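Local coordinates for putative uncharacterized protein smu.1108c (Streptococcus mutans, PDB 3L7Y), which is of unknown function but probably acts as a magnesium-dependent phosphatase of the haloacid dehalogenase superfamily, at residues A268-P273 with N281-S286; D245-F250 with K261-S266. All blocks are in the same frame, centred on the assembly; numbering follows the deposited sequence.

Interaction 1. Residues A268-P273 with N281-S286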
loop_
_atom_site.group_PDB
_atom_site.type_symbol
_atom_site.label_atom_id
_atom_site.label_comp_id
_atom_site.label_asym_id
_atom_site.label_seq_id
_atom_site.Cartn_x
_atom_site.Cartn_y
_atom_site.Cartn_z
ATOM N N ALA A 268 8.531 3.271 12.794
ATOM C CA ALA A 268 9.270 2.557 11.756
ATOM C C ALA A 268 9.710 1.208 12.295
ATOM O O ALA A 268 10.201 1.117 13.417
ATOM C CB ALA A 268 10.489 3.360 11.301
ATOM N N MET A 269 9.540 0.158 11.499
ATOM C CA MET A 269 9.994 -1.166 11.892
ATOM C C MET A 269 11.517 -1.177 11.996
ATOM O O MET A 269 12.198 -0.453 11.267
ATOM C CB MET A 269 9.513 -2.221 10.888
ATOM C CG MET A 269 8.011 -2.190 10.624
ATOM S SD MET A 269 7.051 -2.392 12.145
ATOM C CE MET A 269 7.498 -4.065 12.631
ATOM N N ALA A 270 12.051 -1.982 12.911
ATOM C CA ALA A 270 13.503 -2.124 13.041
ATOM C C ALA A 270 14.167 -2.455 11.702
ATOM O O ALA A 270 15.332 -2.105 11.489
ATOM C CB ALA A 270 13.861 -3.184 14.081
ATOM N N ASN A 271 13.433 -3.137 10.821
ATOM C CA ASN A 271 13.964 -3.538 9.505
ATOM C C ASN A 271 13.835 -2.494 8.400
ATOM O O ASN A 271 14.302 -2.709 7.289
ATOM C CB ASN A 271 13.333 -4.857 9.028
ATOM C CG ASN A 271 11.827 -4.857 9.143
ATOM O OD1 ASN A 271 11.287 -4.962 10.243
ATOM N ND2 ASN A 271 11.135 -4.730 8.006
ATOM N N ALA A 272 13.205 -1.366 8.694
ATOM C CA ALA A 272 13.043 -0.325 7.691
ATOM C C ALA A 272 14.384 0.342 7.389
ATOM O O ALA A 272 15.300 0.278 8.203
ATOM C CB ALA A 272 12.002 0.702 8.148
ATOM N N PRO A 273 14.508 0.960 6.202
ATOM C CA PRO A 273 15.725 1.673 5.799
ATOM C C PRO A 273 15.793 3.021 6.476
ATOM O O PRO A 273 14.763 3.526 6.928
ATOM C CB PRO A 273 15.538 1.906 4.293
ATOM C CG PRO A 273 14.194 1.310 3.927
ATOM C CD PRO A 273 13.448 1.035 5.185
ATOM N N ASN A 281 8.722 8.728 14.573
ATOM C CA ASN A 281 9.088 9.201 15.903
ATOM C C ASN A 281 9.601 8.080 16.806
ATOM O O ASN A 281 10.406 8.313 17.699
ATOM C CB ASN A 281 7.880 9.879 16.563
ATOM C CG ASN A 281 7.508 11.193 15.894
ATOM O OD1 ASN A 281 6.375 11.670 16.012
ATOM N ND2 ASN A 281 8.468 11.794 15.197
ATOM N N TYR A 282 9.120 6.866 16.577
ATOM C CA TYR A 282 9.489 5.719 17.394
ATOM C C TYR A 282 9.972 4.571 16.509
ATOM O O TYR A 282 9.624 4.501 15.327
ATOM C CB TYR A 282 8.289 5.237 18.216
ATOM C CG TYR A 282 7.609 6.279 19.096
ATOM C CD1 TYR A 282 6.637 7.128 18.576
ATOM C CD2 TYR A 282 7.913 6.389 20.445
ATOM C CE1 TYR A 282 6.005 8.075 19.373
ATOM C CE2 TYR A 282 7.278 7.331 21.249
ATOM C CZ TYR A 282 6.320 8.167 20.700
ATOM O OH TYR A 282 5.674 9.111 21.470
ATOM N N GLN A 283 10.761 3.666 17.078
ATOM C CA GLN A 283 11.179 2.462 16.358
ATOM C C GLN A 283 10.563 1.222 17.012
ATOM O O GLN A 283 10.551 1.094 18.243
ATOM C CB GLN A 283 12.708 2.371 16.285
ATOM C CG GLN A 283 13.263 1.146 15.588
ATOM C CD GLN A 283 14.737 1.300 15.236
ATOM O OE1 GLN A 283 15.321 0.453 14.568
ATOM N NE2 GLN A 283 15.337 2.391 15.680
ATOM N N ALA A 284 10.004 0.334 16.188
ATOM C CA ALA A 284 9.478 -0.939 16.671
ATOM C C ALA A 284 10.520 -2.043 16.484
ATOM O O ALA A 284 11.530 -1.838 15.812
ATOM C CB ALA A 284 8.192 -1.292 15.921
ATOM N N LYS A 285 10.273 -3.217 17.052
ATOM C CA LYS A 285 11.054 -4.388 16.652
ATOM C C LYS A 285 10.807 -4.695 15.185
ATOM O O LYS A 285 10.050 -3.995 14.529
ATOM C CB LYS A 285 10.737 -5.609 17.513
ATOM C CG LYS A 285 11.628 -5.691 18.724
ATOM C CD LYS A 285 11.086 -4.869 19.858
ATOM C CE LYS A 285 10.532 -5.788 20.924
ATOM N NZ LYS A 285 10.007 -7.004 20.273
ATOM N N SER A 286 11.454 -5.732 14.668
ATOM C CA SER A 286 11.326 -6.064 13.248
ATOM C C SER A 286 10.003 -6.769 12.991
ATOM O O SER A 286 9.355 -7.237 13.919
ATOM C CB SER A 286 12.457 -6.989 12.823
ATOM O OG SER A 286 12.211 -8.300 13.299
#

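Interaction 2. Residues D245-F250 with K261-S266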
loop_
_atom_site.group_PDB
_atom_site.type_symbol
_atom_site.label_atom_id
_atom_site.label_comp_id
_atom_site.label_asym_id
_atom_site.label_seq_id
_atom_site.Cartn_x
_atom_site.Cartn_y
_atom_site.Cartn_z
ATOM N N ASP A 245 -3.143 13.475 16.200
ATOM C CA ASP A 245 -2.645 13.247 17.552
ATOM C C ASP A 245 -3.126 11.912 18.113
ATOM O O ASP A 245 -2.539 11.384 19.063
ATOM C CB ASP A 245 -3.033 14.392 18.490
ATOM C CG ASP A 245 -2.245 15.663 18.219
ATOM O OD1 ASP A 245 -1.170 15.597 17.576
ATOM O OD2 ASP A 245 -2.711 16.735 18.651
ATOM N N HIS A 246 -4.191 11.371 17.522
ATOM C CA HIS A 246 -4.753 10.091 17.949
ATOM C C HIS A 246 -4.316 8.953 17.036
ATOM O O HIS A 246 -4.747 7.805 17.196
ATOM C CB HIS A 246 -6.283 10.150 17.929
ATOM C CG HIS A 246 -6.845 11.444 18.428
ATOM N ND1 HIS A 246 -7.485 12.346 17.603
ATOM C CD2 HIS A 246 -6.862 11.990 19.667
ATOM C CE1 HIS A 246 -7.877 13.387 18.314
ATOM N NE2 HIS A 246 -7.512 13.195 19.569
ATOM N N LEU A 247 -3.492 9.272 16.052
ATOM C CA LEU A 247 -3.067 8.267 15.083
ATOM C C LEU A 247 -1.782 7.548 15.502
ATOM O O LEU A 247 -0.773 8.181 15.816
ATOM C CB LEU A 247 -2.931 8.890 13.684
ATOM C CG LEU A 247 -2.532 7.922 12.568
ATOM C CD1 LEU A 247 -3.541 6.776 12.454
ATOM C CD2 LEU A 247 -2.420 8.645 11.239
ATOM N N MET A 248 -1.845 6.224 15.550
ATOM C CA MET A 248 -0.654 5.400 15.647
ATOM C C MET A 248 -0.521 4.653 14.321
ATOM O O MET A 248 -1.509 4.121 13.820
ATOM C CB MET A 248 -0.780 4.412 16.811
ATOM C CG MET A 248 0.294 3.326 16.848
ATOM S SD MET A 248 -0.052 2.061 18.107
ATOM C CE MET A 248 0.447 2.958 19.577
ATOM N N ALA A 249 0.686 4.619 13.758
ATOM C CA ALA A 249 0.905 4.052 12.429
ATOM C C ALA A 249 2.261 3.368 12.306
ATOM O O ALA A 249 3.250 3.847 12.864
ATOM C CB ALA A 249 0.773 5.138 11.374
ATOM N N PHE A 250 2.295 2.254 11.570
ATOM C CA PHE A 250 3.505 1.454 11.362
ATOM C C PHE A 250 3.855 1.334 9.880
ATOM O O PHE A 250 2.976 1.135 9.072
ATOM C CB PHE A 250 3.295 0.033 11.899
ATOM C CG PHE A 250 2.943 -0.023 13.362
ATOM C CD1 PHE A 250 1.628 0.113 13.769
ATOM C CD2 PHE A 250 3.933 -0.217 14.316
ATOM C CE1 PHE A 250 1.284 0.062 15.102
ATOM C CE2 PHE A 250 3.610 -0.274 15.669
ATOM C CZ PHE A 250 2.284 -0.128 16.065
ATOM N N LYS A 261 4.869 10.484 8.727
ATOM C CA LYS A 261 4.983 11.894 9.080
ATOM C C LYS A 261 3.672 12.416 9.660
ATOM O O LYS A 261 3.668 13.279 10.537
ATOM C CB LYS A 261 5.410 12.718 7.871
ATOM C CG LYS A 261 6.866 12.485 7.476
ATOM C CD LYS A 261 7.251 13.240 6.206
ATOM N N LEU A 262 2.556 11.869 9.186
ATOM C CA LEU A 262 1.248 12.320 9.630
ATOM C C LEU A 262 0.948 11.922 11.063
ATOM O O LEU A 262 0.430 12.722 11.849
ATOM C CB LEU A 262 0.150 11.757 8.725
ATOM C CG LEU A 262 -1.264 11.987 9.260
ATOM C CD1 LEU A 262 -1.692 13.440 9.056
ATOM C CD2 LEU A 262 -2.259 11.029 8.591
ATOM N N ALA A 263 1.249 10.669 11.394
ATOM C CA ALA A 263 0.853 10.102 12.680
ATOM C C ALA A 263 1.721 10.659 13.803
ATOM O O ALA A 263 2.943 10.672 13.695
ATOM C CB ALA A 263 0.968 8.584 12.641
ATOM N N LYS A 264 1.095 11.108 14.886
ATOM C CA LYS A 264 1.871 11.478 16.057
ATOM C C LYS A 264 2.596 10.243 16.593
ATOM O O LYS A 264 3.784 10.321 16.929
ATOM C CB LYS A 264 0.997 12.118 17.134
ATOM C CG LYS A 264 1.778 12.419 18.431
ATOM C CD LYS A 264 0.877 12.990 19.519
ATOM C CE LYS A 264 1.712 13.670 20.608
ATOM N NZ LYS A 264 0.873 14.468 21.542
ATOM N N TYR A 265 1.896 9.105 16.672
ATOM C CA TYR A 265 2.538 7.866 17.145
ATOM C C TYR A 265 3.014 6.976 15.988
ATOM O O TYR A 265 2.464 5.888 15.709
ATOM C CB TYR A 265 1.655 7.127 18.154
ATOM C CG TYR A 265 1.197 8.041 19.267
ATOM C CD1 TYR A 265 2.065 8.405 20.303
ATOM C CD2 TYR A 265 -0.080 8.584 19.264
ATOM C CE1 TYR A 265 1.653 9.269 21.323
ATOM C CE2 TYR A 265 -0.493 9.452 20.267
ATOM C CZ TYR A 265 0.371 9.785 21.293
ATOM O OH TYR A 265 -0.054 10.640 22.281
ATOM N N SER A 266 4.060 7.459 15.322
ATOM C CA SER A 266 4.566 6.849 14.100
ATOM C C SER A 266 5.736 5.926 14.403
ATOM O O SER A 266 6.733 6.331 15.049
ATOM C CB SER A 266 4.990 7.938 13.121
ATOM O OG SER A 266 5.690 8.960 13.805
#

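Interaction 1. Residues A268-P273 with N281-S286
A268 and Q283 pair as neighbours in parallel strands at the edge of the Rossmann-like sheet of a haloacid dehalogenase-type hydrolase, and the two segments stay together after the strand pairing ends. Y282 O accepts from A268 N at 3.0 Å, and A268 O receives A284 N at 2.9 Å in a nearly straight bond (168° at the hydrogen). Further on, a weak bond runs from A270 N to K285 O, just as 268-273 enters the type I turn M269–A272.

The side chain of M269 shows how a flexible thioether fills such a junction. Its CB lies 4.1 Å from K285 O. From there the chain folds back, bent at both chi2 (-57°) and chi3 (-65°), which brings SD alongside A284 CB. The terminal CE comes to 3.2 Å from K285 O and packs against the carbonyl carbon of S286. V292 of helix 291-301 touches the same methionine.

Q283 leaves on the same face as A268, with CG anti to the backbone N and the chain extended, bringing OE1 to 3.5 Å from A270 CA; that oxygen is hydrogen-bonded to K277 NZ. N271 OD1, which accepts from N287 N, sits 3.2 Å from S286 CA.

Interaction 2. Residues D245-F250 with K261-S266
L247 packs its branched end onto A263 and L262, making the apolar centre of a right-handed beta-alpha-beta crossover, the recurring unit of Rossmann-like folds. With CG anti to the backbone N (chi1 -178°), the leucine sets CG 3.6 Å from A263 CB, while CD2 meets L262 CD2, also at 3.6 Å, the two leucine side chains crossing at about a right angle. A249, on the same face of its strand as L247, sets its methyl against that of A263.

Around this centre the parallel strands are joined by their backbones. Y265 N donates to L247 O at 3.0 Å, nearly along the C=O axis, and Y265 O accepts A249 N, which approaches from above the carbonyl plane. On the other face of the sheet, M248 CB meets Y265 CB.

Toward the polar edge the tyrosine ring runs back along 245-247: L247 O lies at its edge, near the ring plane, CE2 comes to 3.1 Å from D245 O, and K264 CG sits over the centre of one ring face. The extended side chain of K264 brings CD to 3.8 Å from D245 OD1, but K264 NZ remains 4.6 Å from that oxygen. The chemistry is therefore graded: methyl packing joins the helix end to strand 247-251, backbone bonds join the two strands, and the opposite charges at the exposed margin probably add a modest attraction without a direct ion pair.

In the fold
The two interactions follow one another along the chain and across one sheet: interaction 2 pairs strands 247-251 and 265-268, and interaction 1 pairs the end of the latter with the outermost strand, 282-283. Their centres lie 14 Å apart. The junction is direct, with Y282 N 2.9 Å from S266 O and N281 N 3.1 Å from S266 OG, both probable hydrogen bonds. Interaction 1 is the closer to the metal site formed by D43, D45 and D252: the side chain of N271 is about 7 Å from the bound magnesium and about 4 Å from that of D252. The side chain of A249, in interaction 2, is about 12 Å from the ion.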